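Local coordinates for glycine betaine, L-proline ABC transporter, glycine/betaine/L-proline-binding protein (ProX) (PDB 3TMG) that binds glycine betaine (trimethyl glycine) and, as a substrate-binding protein, probably delivers it to an ABC transporter for uptake, at residues V18-V23 with Y226-F231; V34-F39 with A46-V51; G216-N219 with A224-V227. All coordinates share one frame; numbering follows the deposited sequence.

Interaction 1 (V18-V23 with Y226-F231); sequences VKIGYV and YVFDHF
Strand 16-22, the first strand of the substrate-binding fold, receives helix 222-230 through one aromatic side chain: the ring of Phe-228 pushes its outer end between Val-18 and Ile-20. Atom CG2 of Val-18 lies 3.8 Å from CE2 of Phe-228 and approaches the ring obliquely. Ile-20 comes in at the rim instead, its CG1 near the ring plane and 4.0 Å from CZ of Phe-228. The ring thus meets the two aliphatic side chains in different ways, and both contacts are purely apolar. At Val-18 the branch that touches is the one opposite the backbone nitrogen. Phe-228 has chi1 of -75°, which places CG beside its own backbone nitrogen, and the flat ring is long enough to bridge a gap in which the closest alpha carbons, those of Ile-20 and Phe-228, remain 9.9 Å apart. A beta-branched residue suits each strand position because it fills the sheet surface close to the main chain and leaves the reach to phenylalanine. The strand pairs in parallel with strand 44-50, and Val-18 and Ile-20 both share backbone hydrogen bonds with Glu-47. Lys-19, between them, points away from the helix. Leu-91 of strand 88-105 also packs on Phe-228. The helix ends one turn after Tyr-226, and His-230 folds back there: its ND1 donates to the carbonyl O of Tyr-226 at 2.8 Å, with an N-H...O angle of 158°. That bond lies in the imidazole plane but is tilted 32° from the carbonyl plane. It is consistent with the stacking of the two rings, CE1 of His-230 lying 3.1 Å above the centre of the Tyr-226 ring.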
loop_
_atom_site.group_PDB
_atom_site.type_symbol
_atom_site.label_atom_id
_atom_site.label_comp_id
_atom_site.label_asym_id
_atom_site.label_seq_id
_atom_site.Cartn_x
_atom_site.Cartn_y
_atom_site.Cartn_z
ATOM N N VAL A 18 -3.797 -6.395 20.744
ATOM C CA VAL A 18 -2.932 -5.653 19.808
ATOM C C VAL A 18 -3.845 -4.927 18.802
ATOM O O VAL A 18 -4.917 -5.431 18.432
ATOM C CB VAL A 18 -1.879 -6.557 19.140
ATOM C CG1 VAL A 18 -2.568 -7.606 18.278
ATOM C CG2 VAL A 18 -0.858 -5.746 18.332
ATOM N N LYS A 19 -3.417 -3.727 18.416
ATOM C CA LYS A 19 -4.150 -2.848 17.522
ATOM C C LYS A 19 -3.296 -2.501 16.308
ATOM O O LYS A 19 -2.210 -1.943 16.463
ATOM C CB LYS A 19 -4.528 -1.579 18.291
ATOM C CG LYS A 19 -5.516 -1.871 19.420
ATOM C CD LYS A 19 -5.919 -0.618 20.179
ATOM C CE LYS A 19 -6.863 -0.999 21.316
ATOM N NZ LYS A 19 -7.074 0.186 22.175
ATOM N N ILE A 20 -3.786 -2.798 15.104
ATOM C CA ILE A 20 -3.046 -2.475 13.876
ATOM C C ILE A 20 -3.858 -1.466 13.053
ATOM O O ILE A 20 -5.025 -1.728 12.757
ATOM C CB ILE A 20 -2.792 -3.734 12.989
ATOM C CG1 ILE A 20 -2.475 -4.987 13.851
ATOM C CG2 ILE A 20 -1.744 -3.415 11.883
ATOM C CD1 ILE A 20 -2.178 -6.241 13.023
ATOM N N GLY A 21 -3.254 -0.317 12.730
ATOM C CA GLY A 21 -3.894 0.666 11.813
ATOM C C GLY A 21 -3.505 0.375 10.357
ATOM O O GLY A 21 -2.389 -0.099 10.079
ATOM N N TYR A 22 -4.430 0.619 9.428
ATOM C CA TYR A 22 -4.158 0.440 8.003
ATOM C C TYR A 22 -5.078 1.352 7.209
ATOM O O TYR A 22 -6.046 1.907 7.759
ATOM C CB TYR A 22 -4.312 -1.028 7.537
ATOM C CG TYR A 22 -5.722 -1.571 7.521
ATOM C CD1 TYR A 22 -6.459 -1.717 8.714
ATOM C CD2 TYR A 22 -6.337 -1.914 6.303
ATOM C CE1 TYR A 22 -7.774 -2.192 8.702
ATOM C CE2 TYR A 22 -7.646 -2.416 6.284
ATOM C CZ TYR A 22 -8.339 -2.565 7.485
ATOM O OH TYR A 22 -9.637 -3.055 7.469
ATOM N N VAL A 23 -4.751 1.488 5.916
ATOM C CA VAL A 23 -5.614 2.185 4.956
ATOM C C VAL A 23 -6.030 1.075 3.965
ATOM O O VAL A 23 -5.225 0.222 3.632
ATOM C CB VAL A 23 -4.881 3.316 4.200
ATOM C CG1 VAL A 23 -5.892 4.073 3.303
ATOM C CG2 VAL A 23 -4.204 4.251 5.201
ATOM N N TYR A 226 7.834 -8.477 18.502
ATOM C CA TYR A 226 8.571 -9.481 17.739
ATOM C C TYR A 226 7.878 -9.777 16.411
ATOM O O TYR A 226 8.539 -9.817 15.383
ATOM C CB TYR A 226 8.726 -10.757 18.590
ATOM C CG TYR A 226 9.524 -11.879 17.962
ATOM C CD1 TYR A 226 9.010 -12.602 16.875
ATOM C CD2 TYR A 226 10.796 -12.246 18.478
ATOM C CE1 TYR A 226 9.730 -13.632 16.302
ATOM C CE2 TYR A 226 11.516 -13.289 17.927
ATOM C CZ TYR A 226 10.972 -13.984 16.861
ATOM O OH TYR A 226 11.714 -15.000 16.298
ATOM N N VAL A 227 6.546 -9.943 16.414
ATOM C CA VAL A 227 5.835 -10.214 15.167
ATOM C C VAL A 227 5.964 -9.021 14.196
ATOM O O VAL A 227 6.290 -9.205 13.012
ATOM C CB VAL A 227 4.356 -10.554 15.412
ATOM C CG1 VAL A 227 3.630 -10.763 14.102
ATOM C CG2 VAL A 227 4.253 -11.793 16.303
ATOM N N PHE A 228 5.721 -7.803 14.681
ATOM C CA PHE A 228 5.926 -6.629 13.832
ATOM C C PHE A 228 7.366 -6.573 13.278
ATOM O O PHE A 228 7.593 -6.202 12.100
ATOM C CB PHE A 228 5.594 -5.321 14.583
ATOM C CG PHE A 228 4.095 -5.055 14.762
ATOM C CD1 PHE A 228 3.259 -4.879 13.655
ATOM C CD2 PHE A 228 3.541 -4.941 16.028
ATOM C CE1 PHE A 228 1.892 -4.611 13.813
ATOM C CE2 PHE A 228 2.165 -4.685 16.201
ATOM C CZ PHE A 228 1.345 -4.500 15.089
ATOM N N ASP A 229 8.324 -6.949 14.121
ATOM C CA ASP A 229 9.746 -6.863 13.753
ATOM C C ASP A 229 10.149 -7.949 12.730
ATOM O O ASP A 229 11.089 -7.747 11.955
ATOM C CB ASP A 229 10.583 -6.968 15.040
ATOM C CG ASP A 229 12.029 -6.511 14.861
ATOM O OD1 ASP A 229 12.352 -5.636 14.027
ATOM O OD2 ASP A 229 12.856 -7.054 15.581
ATOM N N HIS A 230 9.428 -9.071 12.693
ATOM C CA HIS A 230 9.766 -10.193 11.825
ATOM C C HIS A 230 8.902 -10.357 10.609
ATOM O O HIS A 230 9.264 -11.092 9.701
ATOM C CB HIS A 230 9.806 -11.526 12.629
ATOM C CG HIS A 230 10.973 -11.619 13.589
ATOM N ND1 HIS A 230 10.971 -11.008 14.793
ATOM C CD2 HIS A 230 12.204 -12.285 13.482
ATOM C CE1 HIS A 230 12.148 -11.277 15.421
ATOM N NE2 HIS A 230 12.887 -12.052 14.611
ATOM N N PHE A 231 7.763 -9.664 10.533
ATOM C CA PHE A 231 6.878 -9.775 9.372
ATOM C C PHE A 231 7.621 -9.338 8.088
ATOM O O PHE A 231 8.103 -8.218 8.010
ATOM C CB PHE A 231 5.647 -8.901 9.581
ATOM C CG PHE A 231 4.762 -8.796 8.364
ATOM C CD1 PHE A 231 4.162 -9.929 7.844
ATOM C CD2 PHE A 231 4.544 -7.561 7.745
ATOM C CE1 PHE A 231 3.342 -9.827 6.710
ATOM C CE2 PHE A 231 3.720 -7.445 6.600
ATOM C CZ PHE A 231 3.129 -8.573 6.093
#

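Interaction 2 (V34-F39 with A46-V51); sequences VLKVVF and AEIFSV
Lys-36 and Phe-39, one turn apart on helix 26-41, present the side of the helix that faces strand 44-50 to Ala-46 and Ile-48. The apolar contacts come first. CB of Phe-39 meets CB of Ala-46 at 3.7 Å, and the small methyl lets helix and strand close in, with their axes 8.1 Å apart and running nearly antiparallel at 164°. The Phe-39 ring itself leads away from the strand. Lys-36 uses its methylenes: CB touches CG2 of Ile-48 at 3.9 Å, and further out CD reaches CD1 of Ile-48 at 3.9 Å, the lysine crossing the isoleucine at about a right angle. A long aliphatic stem with a charged end suits this partly exposed border.

The polar part belongs to the end of the same lysine. Its chain starts with CG opposite the backbone nitrogen (chi1 -177°), then bends at its last two torsions, carrying NZ of Lys-36 to within 3.7 Å of the carbonyl O of Ala-46 and up to a bridging water. This water accepts from NZ of Lys-36 at 3.0 Å and from the backbone N of Ile-48 at 3.1 Å, satisfying a strand amide. Glu-40 adds a weak, long ion pair to NZ.

In the beta-alpha-beta unit these two elements share with strand 16-22, Phe-39 also touches Val-18, while Tyr-253 of helix 252-262 packs on Lys-36 and Ala-224 of helix 222-230 on Phe-39.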
loop_
_atom_site.group_PDB
_atom_site.type_symbol
_atom_site.label_atom_id
_atom_site.label_comp_id
_atom_site.label_asym_id
_atom_site.label_seq_id
_atom_site.Cartn_x
_atom_site.Cartn_y
_atom_site.Cartn_z
ATOM N N VAL A 34 -3.819 -10.643 7.235
ATOM C CA VAL A 34 -2.883 -11.765 7.546
ATOM C C VAL A 34 -2.335 -11.629 8.976
ATOM O O VAL A 34 -2.417 -12.584 9.742
ATOM C CB VAL A 34 -1.714 -11.858 6.554
ATOM C CG1 VAL A 34 -0.606 -12.816 7.073
ATOM C CG2 VAL A 34 -2.237 -12.354 5.218
ATOM N N LEU A 35 -1.811 -10.454 9.340
ATOM C CA LEU A 35 -1.300 -10.267 10.702
ATOM C C LEU A 35 -2.386 -10.387 11.774
ATOM O O LEU A 35 -2.154 -10.922 12.880
ATOM C CB LEU A 35 -0.495 -8.983 10.829
ATOM C CG LEU A 35 0.921 -9.049 10.226
ATOM C CD1 LEU A 35 1.723 -7.811 10.621
ATOM C CD2 LEU A 35 1.746 -10.288 10.625
ATOM N N LYS A 36 -3.598 -9.938 11.447
ATOM C CA LYS A 36 -4.692 -10.151 12.364
ATOM C C LYS A 36 -4.856 -11.660 12.692
ATOM O O LYS A 36 -5.016 -12.050 13.853
ATOM C CB LYS A 36 -5.979 -9.589 11.762
ATOM C CG LYS A 36 -7.152 -9.711 12.719
ATOM C CD LYS A 36 -8.353 -9.039 12.068
ATOM C CE LYS A 36 -9.566 -9.822 12.406
ATOM N NZ LYS A 36 -10.425 -8.983 13.258
ATOM N N VAL A 37 -4.858 -12.488 11.657
ATOM C CA VAL A 37 -4.984 -13.955 11.804
ATOM C C VAL A 37 -3.820 -14.543 12.617
ATOM O O VAL A 37 -4.029 -15.339 13.526
ATOM C CB VAL A 37 -5.124 -14.630 10.416
ATOM C CG1 VAL A 37 -5.069 -16.149 10.547
ATOM C CG2 VAL A 37 -6.456 -14.203 9.789
ATOM N N VAL A 38 -2.599 -14.115 12.309
ATOM C CA VAL A 38 -1.415 -14.529 13.060
ATOM C C VAL A 38 -1.547 -14.208 14.571
ATOM O O VAL A 38 -1.383 -15.121 15.422
ATOM C CB VAL A 38 -0.158 -13.879 12.460
ATOM C CG1 VAL A 38 1.042 -14.170 13.334
ATOM C CG2 VAL A 38 0.047 -14.385 11.035
ATOM N N PHE A 39 -1.890 -12.951 14.906
ATOM C CA PHE A 39 -2.076 -12.567 16.313
ATOM C C PHE A 39 -3.228 -13.333 16.996
ATOM O O PHE A 39 -3.122 -13.722 18.162
ATOM C CB PHE A 39 -2.260 -11.065 16.469
ATOM C CG PHE A 39 -0.995 -10.282 16.388
ATOM C CD1 PHE A 39 0.058 -10.537 17.267
ATOM C CD2 PHE A 39 -0.851 -9.246 15.466
ATOM C CE1 PHE A 39 1.241 -9.792 17.190
ATOM C CE2 PHE A 39 0.310 -8.503 15.402
ATOM C CZ PHE A 39 1.368 -8.774 16.262
ATOM N N ALA A 46 -7.005 -9.348 18.394
ATOM C CA ALA A 46 -6.286 -8.508 17.445
ATOM C C ALA A 46 -7.304 -7.625 16.756
ATOM O O ALA A 46 -8.162 -8.131 16.046
ATOM C CB ALA A 46 -5.555 -9.378 16.432
ATOM N N GLU A 47 -7.250 -6.323 16.999
ATOM C CA GLU A 47 -8.185 -5.420 16.328
ATOM C C GLU A 47 -7.456 -4.654 15.229
ATOM O O GLU A 47 -6.381 -4.136 15.466
ATOM C CB GLU A 47 -8.728 -4.419 17.299
ATOM C CG GLU A 47 -9.494 -5.056 18.447
ATOM C CD GLU A 47 -9.889 -3.997 19.443
ATOM O OE1 GLU A 47 -10.881 -3.287 19.176
ATOM O OE2 GLU A 47 -9.216 -3.839 20.467
ATOM N N ILE A 48 -8.084 -4.542 14.075
ATOM C CA ILE A 48 -7.505 -3.755 12.979
ATOM C C ILE A 48 -8.412 -2.571 12.699
ATOM O O ILE A 48 -9.650 -2.641 12.875
ATOM C CB ILE A 48 -7.195 -4.606 11.728
ATOM C CG1 ILE A 48 -8.456 -5.178 11.078
ATOM C CG2 ILE A 48 -6.173 -5.707 12.081
ATOM C CD1 ILE A 48 -8.160 -5.891 9.749
ATOM N N PHE A 49 -7.805 -1.472 12.305
ATOM C CA PHE A 49 -8.570 -0.231 12.148
ATOM C C PHE A 49 -8.309 0.428 10.807
ATOM O O PHE A 49 -7.172 0.842 10.525
ATOM C CB PHE A 49 -8.209 0.735 13.260
ATOM C CG PHE A 49 -8.588 0.258 14.620
ATOM C CD1 PHE A 49 -9.871 0.432 15.095
ATOM C CD2 PHE A 49 -7.653 -0.397 15.423
ATOM C CE1 PHE A 49 -10.220 0.016 16.386
ATOM C CE2 PHE A 49 -8.003 -0.830 16.696
ATOM C CZ PHE A 49 -9.283 -0.620 17.178
ATOM N N SER A 50 -9.370 0.537 9.998
ATOM C CA SER A 50 -9.266 1.097 8.655
ATOM C C SER A 50 -9.512 2.595 8.779
ATOM O O SER A 50 -10.577 3.001 9.178
ATOM C CB SER A 50 -10.293 0.438 7.731
ATOM O OG SER A 50 -10.217 0.985 6.419
ATOM N N VAL A 51 -8.490 3.402 8.492
ATOM C CA VAL A 51 -8.538 4.830 8.691
ATOM C C VAL A 51 -7.928 5.555 7.476
ATOM O O VAL A 51 -7.567 4.913 6.455
ATOM C CB VAL A 51 -7.843 5.231 10.024
ATOM C CG1 VAL A 51 -8.583 4.645 11.216
ATOM C CG2 VAL A 51 -6.380 4.785 10.035
HETATM O O HOH W 1 -10.744 -6.008 13.784
#

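Interaction 3 (G216-N219 with A224-V227); sequences GLEN and AYYV
The phenol OH of Tyr-225 and the carboxylate of Glu-218 share a water, 2.8 Å from OH of Tyr-225 and donating to OE1 of Glu-218 at 3.2 Å. The two residues belong to consecutive helices of this substrate-binding fold, 217-220 and 222-230, joined by a tight helix-to-helix connection that lets side chains of the first helix meet Ala-224 and Tyr-225 of the second. Glu-218 runs obliquely over one face of the Tyr-225 ring. Its chain begins opposite the backbone nitrogen (chi1 -173°) and stays extended, which carries CB, CG and the carboxylate over the ring from CD2 toward the hydroxyl. CG stands over the ring centre in a CH-pi contact, 3.8 Å from the centroid and only 5° off the normal. Beyond it the carboxylate lies nearly parallel to the ring, 4° from its plane, with CD of Glu-218 3.7 Å from CZ of Tyr-225. A flexible, polar-ended residue suits this exposed position: its methylenes cover one aromatic face while its charged oxygens stay within reach of water.

Leu-217, the residue before it, works on the buried side with branched methyls. Ala-224 lets the leucine come close to the helix backbone, its small CB lying 4.4 Å from CD1 of Leu-217. The other branch sits against the main chain of the next residue, CD2 of Leu-217 being 3.9 Å from CA of Tyr-225.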
loop_
_atom_site.group_PDB
_atom_site.type_symbol
_atom_site.label_atom_id
_atom_site.label_comp_id
_atom_site.label_asym_id
_atom_site.label_seq_id
_atom_site.Cartn_x
_atom_site.Cartn_y
_atom_site.Cartn_z
ATOM N N GLY A 216 6.192 2.687 23.008
ATOM C CA GLY A 216 6.362 1.809 24.200
ATOM C C GLY A 216 6.185 0.317 23.933
ATOM O O GLY A 216 6.233 -0.478 24.859
ATOM N N LEU A 217 6.008 -0.083 22.673
ATOM C CA LEU A 217 5.580 -1.451 22.391
ATOM C C LEU A 217 6.619 -2.517 22.769
ATOM O O LEU A 217 6.266 -3.596 23.308
ATOM C CB LEU A 217 5.125 -1.629 20.909
ATOM C CG LEU A 217 4.519 -3.021 20.628
ATOM C CD1 LEU A 217 3.142 -3.181 21.252
ATOM C CD2 LEU A 217 4.427 -3.246 19.112
ATOM N N GLU A 218 7.887 -2.211 22.512
ATOM C CA GLU A 218 8.971 -3.161 22.775
ATOM C C GLU A 218 9.005 -3.515 24.258
ATOM O O GLU A 218 9.103 -4.690 24.619
ATOM C CB GLU A 218 10.321 -2.597 22.328
ATOM C CG GLU A 218 11.437 -3.617 22.427
ATOM C CD GLU A 218 12.753 -3.183 21.805
ATOM O OE1 GLU A 218 12.958 -1.980 21.484
ATOM O OE2 GLU A 218 13.594 -4.091 21.626
ATOM N N ASN A 219 8.880 -2.487 25.093
ATOM C CA ASN A 219 8.756 -2.663 26.561
ATOM C C ASN A 219 7.475 -3.401 27.001
ATOM O O ASN A 219 7.540 -4.322 27.823
ATOM C CB ASN A 219 8.890 -1.307 27.277
ATOM N N ALA A 224 4.288 -9.111 20.727
ATOM C CA ALA A 224 3.663 -8.348 19.632
ATOM C C ALA A 224 4.727 -7.585 18.860
ATOM O O ALA A 224 4.700 -7.575 17.639
ATOM C CB ALA A 224 2.567 -7.385 20.107
ATOM N N TYR A 225 5.662 -6.961 19.579
ATOM C CA TYR A 225 6.827 -6.315 18.952
ATOM C C TYR A 225 7.576 -7.263 18.023
ATOM O O TYR A 225 7.896 -6.900 16.882
ATOM C CB TYR A 225 7.764 -5.778 20.034
ATOM C CG TYR A 225 8.988 -5.081 19.499
ATOM C CD1 TYR A 225 10.136 -5.804 19.170
ATOM C CD2 TYR A 225 8.995 -3.703 19.293
ATOM C CE1 TYR A 225 11.273 -5.166 18.656
ATOM C CE2 TYR A 225 10.125 -3.053 18.796
ATOM C CZ TYR A 225 11.267 -3.786 18.485
ATOM O OH TYR A 225 12.406 -3.165 17.965
ATOM N N TYR A 226 7.834 -8.477 18.502
ATOM C CA TYR A 226 8.571 -9.481 17.739
ATOM C C TYR A 226 7.878 -9.777 16.411
ATOM O O TYR A 226 8.539 -9.817 15.383
ATOM C CB TYR A 226 8.726 -10.757 18.590
ATOM C CG TYR A 226 9.524 -11.879 17.962
ATOM C CD1 TYR A 226 9.010 -12.602 16.875
ATOM C CD2 TYR A 226 10.796 -12.246 18.478
ATOM C CE1 TYR A 226 9.730 -13.632 16.302
ATOM C CE2 TYR A 226 11.516 -13.289 17.927
ATOM C CZ TYR A 226 10.972 -13.984 16.861
ATOM O OH TYR A 226 11.714 -15.000 16.298
ATOM N N VAL A 227 6.546 -9.943 16.414
ATOM C CA VAL A 227 5.835 -10.214 15.167
ATOM C C VAL A 227 5.964 -9.021 14.196
ATOM O O VAL A 227 6.290 -9.205 13.012
ATOM C CB VAL A 227 4.356 -10.554 15.412
ATOM C CG1 VAL A 227 3.630 -10.763 14.102
ATOM C CG2 VAL A 227 4.253 -11.793 16.303
HETATM O O HOH W 2 13.369 -0.616 18.644
#

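In the fold
From the N terminus the chain lays down strand 16-22, returns through helix 26-41 and runs forward again along strand 44-50, parallel to the first strand, where interaction 2 closes a short loop and completes the beta-alpha-beta unit. It then runs through most of the protein before reaching helices 217-220 and 222-230. Interaction 3 closes a second short loop there, after interaction 2 and in series with it. Interaction 1 closes the long loop, about 200 residues, which encloses interaction 2, and it ends on the same helix as interaction 3. Helix 222-230 is therefore tied to the first strand, to the short helix before it, and, through Val-227 and Ala-224 against Phe-39, to helix 26-41.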